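Local coordinates for pyrroline carboxylate reductase (Plasmodium falciparum, PDB 2RCY), which reduces pyrroline-5-carboxylate to proline, the final step of proline synthesis, and binds NADP as its nicotinamide cofactor, at the interface of chains A and B. Sequence-based numbering; all coordinates share one arbitrary frame. Chains: chain A/B, Pyrroline carboxylate reductase.

The interface of chains A and B. Residues chain A 205-206, 208-209, 219, 223; chain B 117, 170, 173-174, 177.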
ATOM      1  N   SER A 205      11.594 -14.692 -28.275  1.00 32.48           N
ATOM      2  CA  SER A 205      10.237 -14.212 -28.012  1.00 32.83           C
ATOM      3  C   SER A 205       9.769 -13.193 -29.051  1.00 33.14           C
ATOM      4  O   SER A 205       8.638 -13.271 -29.529  1.00 33.11           O
ATOM      5  CB  SER A 205      10.142 -13.611 -26.609  1.00 32.84           C
ATOM      6  OG  SER A 205      10.505 -14.559 -25.626  1.00 32.82           O
ATOM      7  N   VAL A 206      10.645 -12.247 -29.390  1.00 33.56           N
ATOM      8  CA  VAL A 206      10.367 -11.236 -30.415  1.00 34.02           C
ATOM      9  C   VAL A 206      10.100 -11.895 -31.772  1.00 34.36           C
ATOM     10  O   VAL A 206       9.143 -11.541 -32.465  1.00 34.38           O
ATOM     11  CB  VAL A 206      11.521 -10.199 -30.519  1.00 33.96           C
ATOM     12  CG1 VAL A 206      11.331  -9.272 -31.714  1.00 33.95           C
ATOM     13  CG2 VAL A 206      11.618  -9.387 -29.240  1.00 34.02           C
HETATM   14  N   MSE A 208       9.055 -14.922 -32.330  1.00 35.83           N
HETATM   15  CA  MSE A 208       7.779 -15.630 -32.235  1.00 36.08           C
HETATM   16  C   MSE A 208       6.599 -14.710 -32.536  1.00 36.19           C
HETATM   17  O   MSE A 208       5.667 -15.106 -33.229  1.00 36.17           O
HETATM   18  CB  MSE A 208       7.607 -16.250 -30.849  1.00 36.14           C
HETATM   19  CG  MSE A 208       8.478 -17.469 -30.572  1.00 36.45           C
HETATM   20 SE   MSE A 208       7.952 -19.094 -31.522  0.80 36.89          SE
HETATM   21  CE  MSE A 208       6.062 -19.129 -31.081  1.00 36.95           C
ATOM     22  N   VAL A 209       6.650 -13.488 -32.010  1.00 36.46           N
ATOM     23  CA  VAL A 209       5.607 -12.487 -32.242  1.00 36.68           C
ATOM     24  C   VAL A 209       5.530 -12.111 -33.725  1.00 36.85           C
ATOM     25  O   VAL A 209       4.441 -12.028 -34.297  1.00 36.86           O
ATOM     26  CB  VAL A 209       5.822 -11.213 -31.377  1.00 36.67           C
ATOM     27  CG1 VAL A 209       4.709 -10.196 -31.611  1.00 36.68           C
ATOM     28  CG2 VAL A 209       5.899 -11.569 -29.900  1.00 36.51           C
ATOM     29  N   LEU A 219       0.394 -16.433 -27.422  1.00 32.00           N
ATOM     30  CA  LEU A 219       1.762 -16.932 -27.344  1.00 31.72           C
ATOM     31  C   LEU A 219       2.208 -17.046 -25.889  1.00 31.64           C
ATOM     32  O   LEU A 219       2.948 -17.963 -25.528  1.00 31.69           O
ATOM     33  CB  LEU A 219       2.719 -16.025 -28.129  1.00 31.67           C
ATOM     34  CG  LEU A 219       2.552 -15.939 -29.651  1.00 31.47           C
ATOM     35  CD1 LEU A 219       3.376 -14.797 -30.215  1.00 31.28           C
ATOM     36  CD2 LEU A 219       2.921 -17.248 -30.335  1.00 31.23           C
ATOM     37  N   ILE A 223       2.787 -20.919 -23.187  1.00 29.90           N
ATOM     38  CA  ILE A 223       3.897 -21.211 -22.281  1.00 29.71           C
ATOM     39  C   ILE A 223       3.420 -21.688 -20.905  1.00 29.52           C
ATOM     40  O   ILE A 223       4.135 -22.409 -20.206  1.00 29.48           O
ATOM     41  CB  ILE A 223       4.835 -19.989 -22.154  1.00 29.72           C
ATOM     42  CG1 ILE A 223       5.516 -19.732 -23.495  1.00 29.76           C
ATOM     43  CG2 ILE A 223       5.896 -20.199 -21.075  1.00 29.70           C
ATOM     44  CD1 ILE A 223       6.284 -18.466 -23.541  1.00 29.85           C
TER
ATOM     45  N   PRO B 117      10.171 -20.580 -28.250  1.00 35.35           N
ATOM     46  CA  PRO B 117      10.897 -19.970 -29.377  1.00 35.37           C
ATOM     47  C   PRO B 117      11.771 -20.905 -30.231  1.00 35.46           C
ATOM     48  O   PRO B 117      12.305 -20.471 -31.256  1.00 35.51           O
ATOM     49  CB  PRO B 117      11.775 -18.926 -28.689  1.00 35.33           C
ATOM     50  CG  PRO B 117      11.004 -18.534 -27.502  1.00 35.30           C
ATOM     51  CD  PRO B 117      10.386 -19.805 -27.012  1.00 35.25           C
ATOM     52  N   PRO B 170      10.009 -16.359 -21.871  1.00 25.71           N
ATOM     53  CA  PRO B 170       9.243 -15.785 -22.979  1.00 25.69           C
ATOM     54  C   PRO B 170       7.913 -15.179 -22.543  1.00 25.65           C
ATOM     55  O   PRO B 170       7.515 -14.143 -23.073  1.00 25.74           O
ATOM     56  CB  PRO B 170       9.024 -16.981 -23.915  1.00 25.64           C
ATOM     57  CG  PRO B 170      10.120 -17.918 -23.597  1.00 25.58           C
ATOM     58  CD  PRO B 170      10.331 -17.777 -22.122  1.00 25.72           C
ATOM     59  N   VAL B 173       8.468 -11.765 -21.297  1.00 25.00           N
ATOM     60  CA  VAL B 173       8.718 -10.905 -22.453  1.00 24.79           C
ATOM     61  C   VAL B 173       7.425 -10.624 -23.219  1.00 24.69           C
ATOM     62  O   VAL B 173       7.178  -9.487 -23.611  1.00 24.70           O
ATOM     63  CB  VAL B 173       9.794 -11.497 -23.410  1.00 24.80           C
ATOM     64  CG1 VAL B 173      10.136 -10.505 -24.524  1.00 24.63           C
ATOM     65  CG2 VAL B 173      11.056 -11.875 -22.646  1.00 24.66           C
ATOM     66  N   TYR B 174       6.601 -11.656 -23.423  1.00 24.60           N
ATOM     67  CA  TYR B 174       5.320 -11.486 -24.114  1.00 24.52           C
ATOM     68  C   TYR B 174       4.428 -10.473 -23.409  1.00 24.53           C
ATOM     69  O   TYR B 174       3.818  -9.626 -24.062  1.00 24.66           O
ATOM     70  CB  TYR B 174       4.571 -12.814 -24.273  1.00 24.49           C
ATOM     71  CG  TYR B 174       5.220 -13.814 -25.208  1.00 24.44           C
ATOM     72  CD1 TYR B 174       5.856 -13.407 -26.382  1.00 23.97           C
ATOM     73  CD2 TYR B 174       5.174 -15.177 -24.926  1.00 24.33           C
ATOM     74  CE1 TYR B 174       6.446 -14.334 -27.235  1.00 24.14           C
ATOM     75  CE2 TYR B 174       5.753 -16.104 -25.770  1.00 24.36           C
ATOM     76  CZ  TYR B 174       6.387 -15.683 -26.921  1.00 24.42           C
ATOM     77  OH  TYR B 174       6.959 -16.626 -27.744  1.00 24.53           O
ATOM     78  N   ILE B 177       5.966  -7.006 -23.919  1.00 24.49           N
ATOM     79  CA  ILE B 177       5.566  -6.554 -25.255  1.00 24.50           C
ATOM     80  C   ILE B 177       4.095  -6.120 -25.265  1.00 24.55           C
ATOM     81  O   ILE B 177       3.755  -5.060 -25.798  1.00 24.44           O
ATOM     82  CB  ILE B 177       5.812  -7.665 -26.321  1.00 24.47           C
ATOM     83  CG1 ILE B 177       7.313  -7.917 -26.499  1.00 24.52           C
ATOM     84  CG2 ILE B 177       5.171  -7.305 -27.660  1.00 24.48           C
ATOM     85  CD1 ILE B 177       7.657  -9.222 -27.205  1.00 24.48           C
TER
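The phenol ring of B:Tyr174 packs one face against A:Leu219, entering chain A between helices 191-211 and 216-223. CB of A:Leu219 is 3.9 Å from the ring centroid of B:Tyr174, displaced toward the rim in a CH-pi contact. The opposite face has a partner from its own helix: the carbonyl O of B:Pro170, one turn earlier, also lies toward the rim. CB of A:Ser205 sits on that same side, beyond the rim at CE1, whereas CG2 of A:Val209 stands by the CE1/CD1 edge, 3.9 Å from CE1 of B:Tyr174. Across the ring, CD1 of A:Ile223 reaches to 3.3 Å from CE2 of B:Tyr174. The backbone O of A:Ser205 lies near the ring plane beside CE1, where a weakly polar aromatic C-H may be a tolerable neighbour; A:Leu219 O is instead off the plane, on the leucine side, 3.4 Å from CE2 of B:Tyr174.

With CG anti to its carbonyl carbon (chi1 -68°), B:Tyr174 projects from helix 169-186, and its hydroxyl OH ends 3.2 Å from CB of A:Met208. That selenomethionine bends at chi2 (-72°), and a flexible chain suits this place: CG and the selenium turn toward B:Pro117, with CG 3.7 Å from its CA.

Small groups let the helices close up. A:Ser205 sets its CB 3.7 Å from CG1 of B:Val173, while its hydroxyl OG lies against CA and CB of B:Pro170. The branched A:Val209 also touches B:Ile177, CG2 to CD1 at 4.0 Å, extending the apolar seam. B:Pro170 suits the first turn of its helix, where no backbone N-H is needed for the helix bonds; its compact ring meets A:Ile223 roughly at right angles, though the modelled approach is doubtfully tight.

Packing thus joins the chains here, without polar side-chain pairing. The patch and its two-fold twin belong to the helical dimerisation region typical of this reductase family, and help hold the dimer together. Because A:Ile223 also belongs to the NADP pocket, this packing may help position that part of the cofactor site.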